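Local structure of phosphinothricin N-acetyltransferase (Brucella ovis, 5DWM) at residues Ala56-Asp68 with Leu109-Phe122. The protein is a GNAT-family acyltransferase that probably transfers an acetyl group from acetyl-CoA to an acceptor. Numbering follows the deposited sequence.
Sequences ADQGFPILVAEAD and LLRELIARISALGF. Unlike the reference sequence in segment 56-68: Gly-59 (reference Ser).
Leu-63 of strand 62-67 and Pro-61, just before it, press onto helix 109-119 and show how a strand can be packed on a helix by apolar contacts. The Pro-61 ring divides its neighbours by atom: CB and CG lie against CB of Arg-116, CG also meets CD1 of Leu-113, and CD rests 3.8 Å from CD1 of Ile-117. Leu-120 reaches Pro-61 tip to tip, CD1 to CD at 3.9 Å. With CG beside the backbone N and anti to the carbonyl carbon (chi1 -56°), Leu-63 turns CD1 onto the helix, where it packs 3.6 Å from the backbone N of Leu-113 and 3.8 Å from CG of Glu-112. Further along, Leu-109 lays CD2 over the strand backbone, 3.8 Å from C of Val-64, while its CG faces CB of Ala-65.

The rings contribute at one end of the contact. Phe-60 and Phe-122 have planes 28° apart but are slid so far that they barely overlap, touching CE1 to CZ at 3.6 Å; Phe-60 also meets Tyr-79 edge-to-face.

Arg-116 is apolar along its chain and polar at its end. In the conformer described here, bends at chi2 and chi3 bring the guanidinium to where CB of Pro-61 lies over one face, toward its rim, and NH1 forms a salt bridge with Asp-14 of the adjoining strand.

Strand 62-67 and the helix run nearly antiparallel, at 153° with axes 9.2 Å apart. Leu-109 also packs on Ile-96, which binds acetyl-CoA, placing this end of the contact next to the cofactor site. This is the GNAT fold's arrangement of a helix, following the acetyl-CoA-binding loop, packed against the central mixed sheet.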
ATOM      1  N   ALA A  56      -9.104   2.070  16.497  1.00 18.23           N
ATOM      2  CA  ALA A  56      -9.291   1.510  17.832  1.00 19.29           C
ATOM      3  C   ALA A  56     -10.121   0.236  17.783  1.00 20.15           C
ATOM      4  O   ALA A  56      -9.821  -0.737  18.489  1.00 24.38           O
ATOM      5  CB  ALA A  56      -9.950   2.543  18.744  1.00 20.55           C
ATOM      6  N   ASP A  57     -11.176   0.225  16.960  1.00 20.85           N
ATOM      7  CA  ASP A  57     -11.997  -0.976  16.826  1.00 24.26           C
ATOM      8  C   ASP A  57     -11.179  -2.151  16.312  1.00 24.11           C
ATOM      9  O   ASP A  57     -11.440  -3.300  16.687  1.00 25.38           O
ATOM     10  CB  ASP A  57     -13.170  -0.707  15.879  1.00 28.52           C
ATOM     11  CG  ASP A  57     -14.200   0.237  16.471  1.00 35.19           C
ATOM     12  OD1 ASP A  57     -14.146   0.497  17.690  1.00 37.20           O
ATOM     13  OD2 ASP A  57     -15.075   0.710  15.712  1.00 38.21           O
ATOM     14  N   GLN A  58     -10.191  -1.888  15.454  1.00 21.98           N
ATOM     15  CA  GLN A  58      -9.327  -2.952  14.952  0.54 21.67           C
ATOM     16  C   GLN A  58      -8.330  -3.438  15.993  1.00 22.02           C
ATOM     17  O   GLN A  58      -7.747  -4.515  15.818  1.00 23.40           O
ATOM     18  CB  GLN A  58      -8.566  -2.475  13.715  0.54 21.73           C
ATOM     19  CG  GLN A  58      -9.420  -2.290  12.480  0.54 23.20           C
ATOM     20  CD  GLN A  58      -8.639  -1.668  11.346  0.54 23.86           C
ATOM     21  OE1 GLN A  58      -8.130  -0.554  11.468  0.54 23.85           O
ATOM     22  NE2 GLN A  58      -8.520  -2.391  10.242  0.54 24.16           N
ATOM     23  N   GLY A  59      -8.124  -2.683  17.066  1.00 20.50           N
ATOM     24  CA  GLY A  59      -7.199  -3.057  18.114  1.00 20.08           C
ATOM     25  C   GLY A  59      -5.856  -2.357  18.098  1.00 19.04           C
ATOM     26  O   GLY A  59      -4.977  -2.726  18.889  1.00 20.06           O
ATOM     27  N   PHE A  60      -5.673  -1.352  17.241  1.00 17.44           N
ATOM     28  CA  PHE A  60      -4.376  -0.715  17.088  1.00 16.34           C
ATOM     29  C   PHE A  60      -4.175   0.368  18.142  1.00 16.81           C
ATOM     30  O   PHE A  60      -5.132   1.033  18.550  1.00 19.01           O
ATOM     31  CB  PHE A  60      -4.258  -0.084  15.703  1.00 16.57           C
ATOM     32  CG  PHE A  60      -4.045  -1.089  14.601  1.00 15.38           C
ATOM     33  CD1 PHE A  60      -2.834  -1.744  14.479  1.00 16.12           C
ATOM     34  CD2 PHE A  60      -5.051  -1.378  13.690  1.00 16.60           C
ATOM     35  CE1 PHE A  60      -2.625  -2.687  13.477  1.00 16.59           C
ATOM     36  CE2 PHE A  60      -4.849  -2.319  12.675  1.00 17.59           C
ATOM     37  CZ  PHE A  60      -3.630  -2.969  12.572  1.00 16.81           C
ATOM     38  N   PRO A  61      -2.938   0.569  18.581  1.00 17.95           N
ATOM     39  CA  PRO A  61      -2.655   1.635  19.544  1.00 18.05           C
ATOM     40  C   PRO A  61      -2.659   3.001  18.880  1.00 16.90           C
ATOM     41  O   PRO A  61      -2.261   3.164  17.723  1.00 18.64           O
ATOM     42  CB  PRO A  61      -1.243   1.295  20.034  1.00 19.57           C
ATOM     43  CG  PRO A  61      -0.623   0.586  18.894  1.00 19.98           C
ATOM     44  CD  PRO A  61      -1.738  -0.231  18.274  1.00 18.92           C
ATOM     45  N   ILE A  62      -3.117   3.988  19.646  1.00 16.14           N
ATOM     46  CA  ILE A  62      -3.147   5.385  19.228  1.00 15.08           C
ATOM     47  C   ILE A  62      -2.593   6.188  20.389  1.00 15.73           C
ATOM     48  O   ILE A  62      -3.138   6.129  21.497  1.00 17.50           O
ATOM     49  CB  ILE A  62      -4.568   5.870  18.887  1.00 17.04           C
ATOM     50  CG1 ILE A  62      -5.260   4.932  17.895  1.00 18.32           C
ATOM     51  CG2 ILE A  62      -4.513   7.273  18.326  1.00 17.81           C
ATOM     52  CD1 ILE A  62      -6.738   5.246  17.709  1.00 19.62           C
ATOM     53  N   LEU A  63      -1.519   6.931  20.137  1.00 16.61           N
ATOM     54  CA  LEU A  63      -0.757   7.589  21.183  1.00 16.82           C
ATOM     55  C   LEU A  63      -0.688   9.090  20.940  1.00 16.87           C
ATOM     56  O   LEU A  63      -0.703   9.557  19.799  1.00 17.61           O
ATOM     57  CB  LEU A  63       0.665   7.040  21.218  1.00 17.88           C
ATOM     58  CG  LEU A  63       0.799   5.534  21.403  1.00 18.94           C
ATOM     59  CD1 LEU A  63       2.266   5.162  21.295  1.00 19.12           C
ATOM     60  CD2 LEU A  63       0.221   5.104  22.749  1.00 19.91           C
ATOM     61  N   VAL A  64      -0.595   9.839  22.034  1.00 16.60           N
ATOM     62  CA  VAL A  64      -0.385  11.278  21.969  1.00 16.89           C
ATOM     63  C   VAL A  64       0.774  11.662  22.874  1.00 18.22           C
ATOM     64  O   VAL A  64       1.054  10.996  23.875  1.00 18.56           O
ATOM     65  CB  VAL A  64      -1.650  12.095  22.322  1.00 17.96           C
ATOM     66  CG1 VAL A  64      -2.776  11.776  21.342  1.00 18.30           C
ATOM     67  CG2 VAL A  64      -2.079  11.852  23.761  1.00 20.55           C
ATOM     68  N   ALA A  65       1.449  12.750  22.514  1.00 17.15           N
ATOM     69  CA  ALA A  65       2.472  13.360  23.351  1.00 17.98           C
ATOM     70  C   ALA A  65       1.893  14.644  23.918  1.00 20.03           C
ATOM     71  O   ALA A  65       1.392  15.483  23.165  1.00 20.01           O
ATOM     72  CB  ALA A  65       3.719  13.681  22.528  1.00 18.78           C
ATOM     73  N   GLU A  66       1.957  14.795  25.238  1.00 21.62           N
ATOM     74  CA  GLU A  66       1.367  15.937  25.922  0.50 23.36           C
ATOM     75  C   GLU A  66       2.422  16.629  26.770  1.00 24.87           C
ATOM     76  O   GLU A  66       3.180  15.968  27.486  1.00 25.40           O
ATOM     77  CB  GLU A  66       0.199  15.503  26.817  0.50 25.05           C
ATOM     78  CG  GLU A  66      -0.397  16.639  27.632  0.50 26.26           C
ATOM     79  CD  GLU A  66      -1.500  16.177  28.559  0.50 27.79           C
ATOM     80  OE1 GLU A  66      -2.100  15.115  28.293  0.50 29.70           O
ATOM     81  OE2 GLU A  66      -1.765  16.876  29.561  0.50 28.21           O
ATOM     82  N   ALA A  67       2.467  17.957  26.682  1.00 25.34           N
ATOM     83  CA  ALA A  67       3.339  18.771  27.518  1.00 27.17           C
ATOM     84  C   ALA A  67       2.633  20.089  27.792  1.00 30.80           C
ATOM     85  O   ALA A  67       2.063  20.695  26.880  1.00 30.25           O
ATOM     86  CB  ALA A  67       4.695  19.023  26.841  1.00 28.86           C
ATOM     87  N   ASP A  68       2.677  20.522  29.055  1.00 33.41           N
ATOM     88  CA  ASP A  68       1.977  21.730  29.503  1.00 36.78           C
ATOM     89  C   ASP A  68       0.497  21.695  29.127  1.00 35.38           C
ATOM     90  O   ASP A  68      -0.095  22.704  28.739  1.00 36.28           O
ATOM     91  CB  ASP A  68       2.662  23.005  29.008  1.00 40.37           C
ATOM     92  CG  ASP A  68       2.276  24.230  29.825  1.00 45.22           C
ATOM     93  OD1 ASP A  68       1.893  24.065  31.004  1.00 46.83           O
ATOM     94  OD2 ASP A  68       2.359  25.357  29.291  1.00 46.88           O
ATOM     95  N   LEU A 109       7.338   9.287  20.683  1.00 18.37           N
ATOM     96  CA  LEU A 109       6.121   8.641  20.207  1.00 17.99           C
ATOM     97  C   LEU A 109       6.437   7.317  19.532  1.00 18.64           C
ATOM     98  O   LEU A 109       5.781   6.305  19.795  1.00 19.65           O
ATOM     99  CB  LEU A 109       5.387   9.564  19.227  1.00 17.02           C
ATOM    100  CG  LEU A 109       4.525  10.641  19.871  1.00 17.17           C
ATOM    101  CD1 LEU A 109       4.114  11.697  18.858  1.00 17.48           C
ATOM    102  CD2 LEU A 109       3.308  10.027  20.518  1.00 18.78           C
ATOM    103  N   LEU A 110       7.428   7.313  18.637  1.00 17.42           N
ATOM    104  CA  LEU A 110       7.705   6.113  17.853  1.00 18.31           C
ATOM    105  C   LEU A 110       8.293   5.012  18.725  1.00 18.51           C
ATOM    106  O   LEU A 110       7.957   3.835  18.549  1.00 18.16           O
ATOM    107  CB  LEU A 110       8.616   6.446  16.670  1.00 18.72           C
ATOM    108  CG  LEU A 110       8.958   5.333  15.678  1.00 20.57           C
ATOM    109  CD1 LEU A 110       7.699   4.635  15.154  1.00 21.15           C
ATOM    110  CD2 LEU A 110       9.782   5.896  14.523  1.00 20.41           C
ATOM    111  N   ARG A 111       9.147   5.372  19.690  1.00 19.07           N
ATOM    112  CA  ARG A 111       9.653   4.360  20.609  1.00 22.08           C
ATOM    113  C   ARG A 111       8.508   3.652  21.324  1.00 21.37           C
ATOM    114  O   ARG A 111       8.494   2.417  21.422  1.00 20.92           O
ATOM    115  CB  ARG A 111      10.628   4.981  21.609  1.00 25.94           C
ATOM    116  CG  ARG A 111      11.092   3.993  22.659  1.00 34.83           C
ATOM    117  CD  ARG A 111      12.358   4.454  23.357  1.00 42.77           C
ATOM    118  NE  ARG A 111      13.480   4.548  22.429  1.00 49.99           N
ATOM    119  CZ  ARG A 111      14.104   5.679  22.122  1.00 55.26           C
ATOM    120  NH1 ARG A 111      13.724   6.821  22.683  1.00 57.28           N
ATOM    121  NH2 ARG A 111      15.117   5.667  21.266  1.00 56.70           N
ATOM    122  N   GLU A 112       7.523   4.412  21.809  1.00 20.66           N
ATOM    123  CA  GLU A 112       6.418   3.782  22.525  1.00 19.85           C
ATOM    124  C   GLU A 112       5.508   3.012  21.573  1.00 19.51           C
ATOM    125  O   GLU A 112       5.005   1.936  21.922  1.00 19.65           O
ATOM    126  CB  GLU A 112       5.649   4.818  23.348  1.00 20.96           C
ATOM    127  CG  GLU A 112       4.517   4.248  24.204  1.00 21.56           C
ATOM    128  CD  GLU A 112       4.984   3.236  25.241  1.00 24.55           C
ATOM    129  OE1 GLU A 112       4.158   2.399  25.672  1.00 26.61           O
ATOM    130  OE2 GLU A 112       6.173   3.274  25.622  1.00 26.47           O
ATOM    131  N   LEU A 113       5.302   3.532  20.354  1.00 19.30           N
ATOM    132  CA  LEU A 113       4.501   2.809  19.372  1.00 18.79           C
ATOM    133  C   LEU A 113       5.140   1.468  19.026  1.00 19.49           C
ATOM    134  O   LEU A 113       4.448   0.446  18.940  1.00 18.59           O
ATOM    135  CB  LEU A 113       4.320   3.658  18.116  1.00 18.52           C
ATOM    136  CG  LEU A 113       3.281   3.127  17.133  1.00 18.57           C
ATOM    137  CD1 LEU A 113       1.878   3.337  17.662  1.00 20.39           C
ATOM    138  CD2 LEU A 113       3.437   3.786  15.775  1.00 18.63           C
ATOM    139  N   ILE A 114       6.468   1.457  18.835  1.00 18.95           N
ATOM    140  CA  ILE A 114       7.191   0.208  18.596  1.00 18.98           C
ATOM    141  C   ILE A 114       6.947  -0.773  19.732  1.00 19.16           C
ATOM    142  O   ILE A 114       6.698  -1.964  19.502  1.00 19.19           O
ATOM    143  CB  ILE A 114       8.695   0.485  18.393  1.00 18.96           C
ATOM    144  CG1 ILE A 114       8.944   1.240  17.082  1.00 19.72           C
ATOM    145  CG2 ILE A 114       9.503  -0.811  18.447  1.00 20.15           C
ATOM    146  CD1 ILE A 114      10.366   1.786  16.968  1.00 20.92           C
ATOM    147  N   ALA A 115       7.019  -0.291  20.978  1.00 19.72           N
ATOM    148  CA  ALA A 115       6.771  -1.161  22.127  1.00 19.85           C
ATOM    149  C   ALA A 115       5.359  -1.742  22.101  1.00 21.08           C
ATOM    150  O   ALA A 115       5.172  -2.940  22.340  1.00 22.22           O
ATOM    151  CB  ALA A 115       7.031  -0.415  23.443  1.00 19.44           C
ATOM    152  N   ARG A 116       4.351  -0.914  21.808  1.00 20.57           N
ATOM    153  CA  ARG A 116       2.978  -1.404  21.818  0.50 20.31           C
ATOM    154  C   ARG A 116       2.731  -2.388  20.678  1.00 20.36           C
ATOM    155  O   ARG A 116       2.069  -3.416  20.871  1.00 20.95           O
ATOM    156  CB  ARG A 116       2.003  -0.225  21.762  0.50 20.51           C
ATOM    157  CG  ARG A 116       2.040   0.684  22.997  0.50 21.00           C
ATOM    158  CD  ARG A 116       1.362   0.028  24.189  0.50 21.78           C
ATOM    159  NE  ARG A 116      -0.044  -0.259  23.921  0.50 21.99           N
ATOM    160  CZ  ARG A 116      -1.039   0.598  24.125  0.50 22.46           C
ATOM    161  NH1 ARG A 116      -0.788   1.803  24.615  0.50 22.28           N
ATOM    162  NH2 ARG A 116      -2.286   0.245  23.847  0.50 23.91           N
ATOM    163  N   ILE A 117       3.254  -2.094  19.484  1.00 19.72           N
ATOM    164  CA  ILE A 117       3.078  -2.985  18.340  1.00 20.30           C
ATOM    165  C   ILE A 117       3.807  -4.304  18.558  1.00 20.77           C
ATOM    166  O   ILE A 117       3.311  -5.378  18.180  1.00 21.06           O
ATOM    167  CB  ILE A 117       3.534  -2.270  17.056  1.00 20.98           C
ATOM    168  CG1 ILE A 117       2.471  -1.257  16.646  1.00 22.61           C
ATOM    169  CG2 ILE A 117       3.786  -3.279  15.929  1.00 22.97           C
ATOM    170  CD1 ILE A 117       1.126  -1.907  16.353  1.00 24.37           C
ATOM    171  N   SER A 118       5.003  -4.246  19.154  1.00 21.16           N
ATOM    172  CA  SER A 118       5.729  -5.468  19.468  0.62 21.25           C
ATOM    173  C   SER A 118       4.943  -6.325  20.451  1.00 20.68           C
ATOM    174  O   SER A 118       4.851  -7.550  20.285  1.00 22.56           O
ATOM    175  CB  SER A 118       7.108  -5.117  20.026  0.62 22.27           C
ATOM    176  OG  SER A 118       7.912  -6.269  20.203  0.62 23.62           O
ATOM    177  N   ALA A 119       4.349  -5.693  21.469  1.00 21.21           N
ATOM    178  CA  ALA A 119       3.603  -6.452  22.466  1.00 21.31           C
ATOM    179  C   ALA A 119       2.394  -7.148  21.856  1.00 21.82           C
ATOM    180  O   ALA A 119       1.939  -8.171  22.382  1.00 23.13           O
ATOM    181  CB  ALA A 119       3.195  -5.548  23.632  1.00 22.92           C
ATOM    182  N   LEU A 120       1.871  -6.625  20.746  1.00 21.12           N
ATOM    183  CA  LEU A 120       0.737  -7.239  20.068  1.00 21.86           C
ATOM    184  C   LEU A 120       1.131  -8.407  19.167  1.00 23.07           C
ATOM    185  O   LEU A 120       0.243  -9.115  18.678  1.00 23.54           O
ATOM    186  CB  LEU A 120      -0.044  -6.181  19.276  1.00 22.20           C
ATOM    187  CG  LEU A 120      -0.812  -5.148  20.106  1.00 22.12           C
ATOM    188  CD1 LEU A 120      -1.348  -4.015  19.238  1.00 22.22           C
ATOM    189  CD2 LEU A 120      -1.948  -5.794  20.901  1.00 22.60           C
ATOM    190  N   GLY A 121       2.424  -8.636  18.943  1.00 22.14           N
ATOM    191  CA  GLY A 121       2.877  -9.803  18.211  1.00 20.83           C
ATOM    192  C   GLY A 121       3.177  -9.590  16.743  1.00 19.72           C
ATOM    193  O   GLY A 121       3.395 -10.575  16.022  1.00 19.74           O
ATOM    194  N   PHE A 122       3.196  -8.345  16.278  1.00 18.54           N
ATOM    195  CA  PHE A 122       3.567  -8.071  14.903  1.00 17.81           C
ATOM    196  C   PHE A 122       5.035  -8.414  14.660  1.00 16.45           C
ATOM    197  O   PHE A 122       5.862  -8.443  15.577  1.00 18.47           O
ATOM    198  CB  PHE A 122       3.283  -6.610  14.546  1.00 16.29           C
ATOM    199  CG  PHE A 122       1.826  -6.318  14.351  1.00 16.73           C
ATOM    200  CD1 PHE A 122       1.244  -6.463  13.100  1.00 17.09           C
ATOM    201  CD2 PHE A 122       1.030  -5.933  15.415  1.00 17.26           C
ATOM    202  CE1 PHE A 122      -0.107  -6.217  12.918  1.00 17.72           C
ATOM    203  CE2 PHE A 122      -0.312  -5.677  15.236  1.00 17.94           C
ATOM    204  CZ  PHE A 122      -0.885  -5.827  13.994  1.00 18.11           C
TER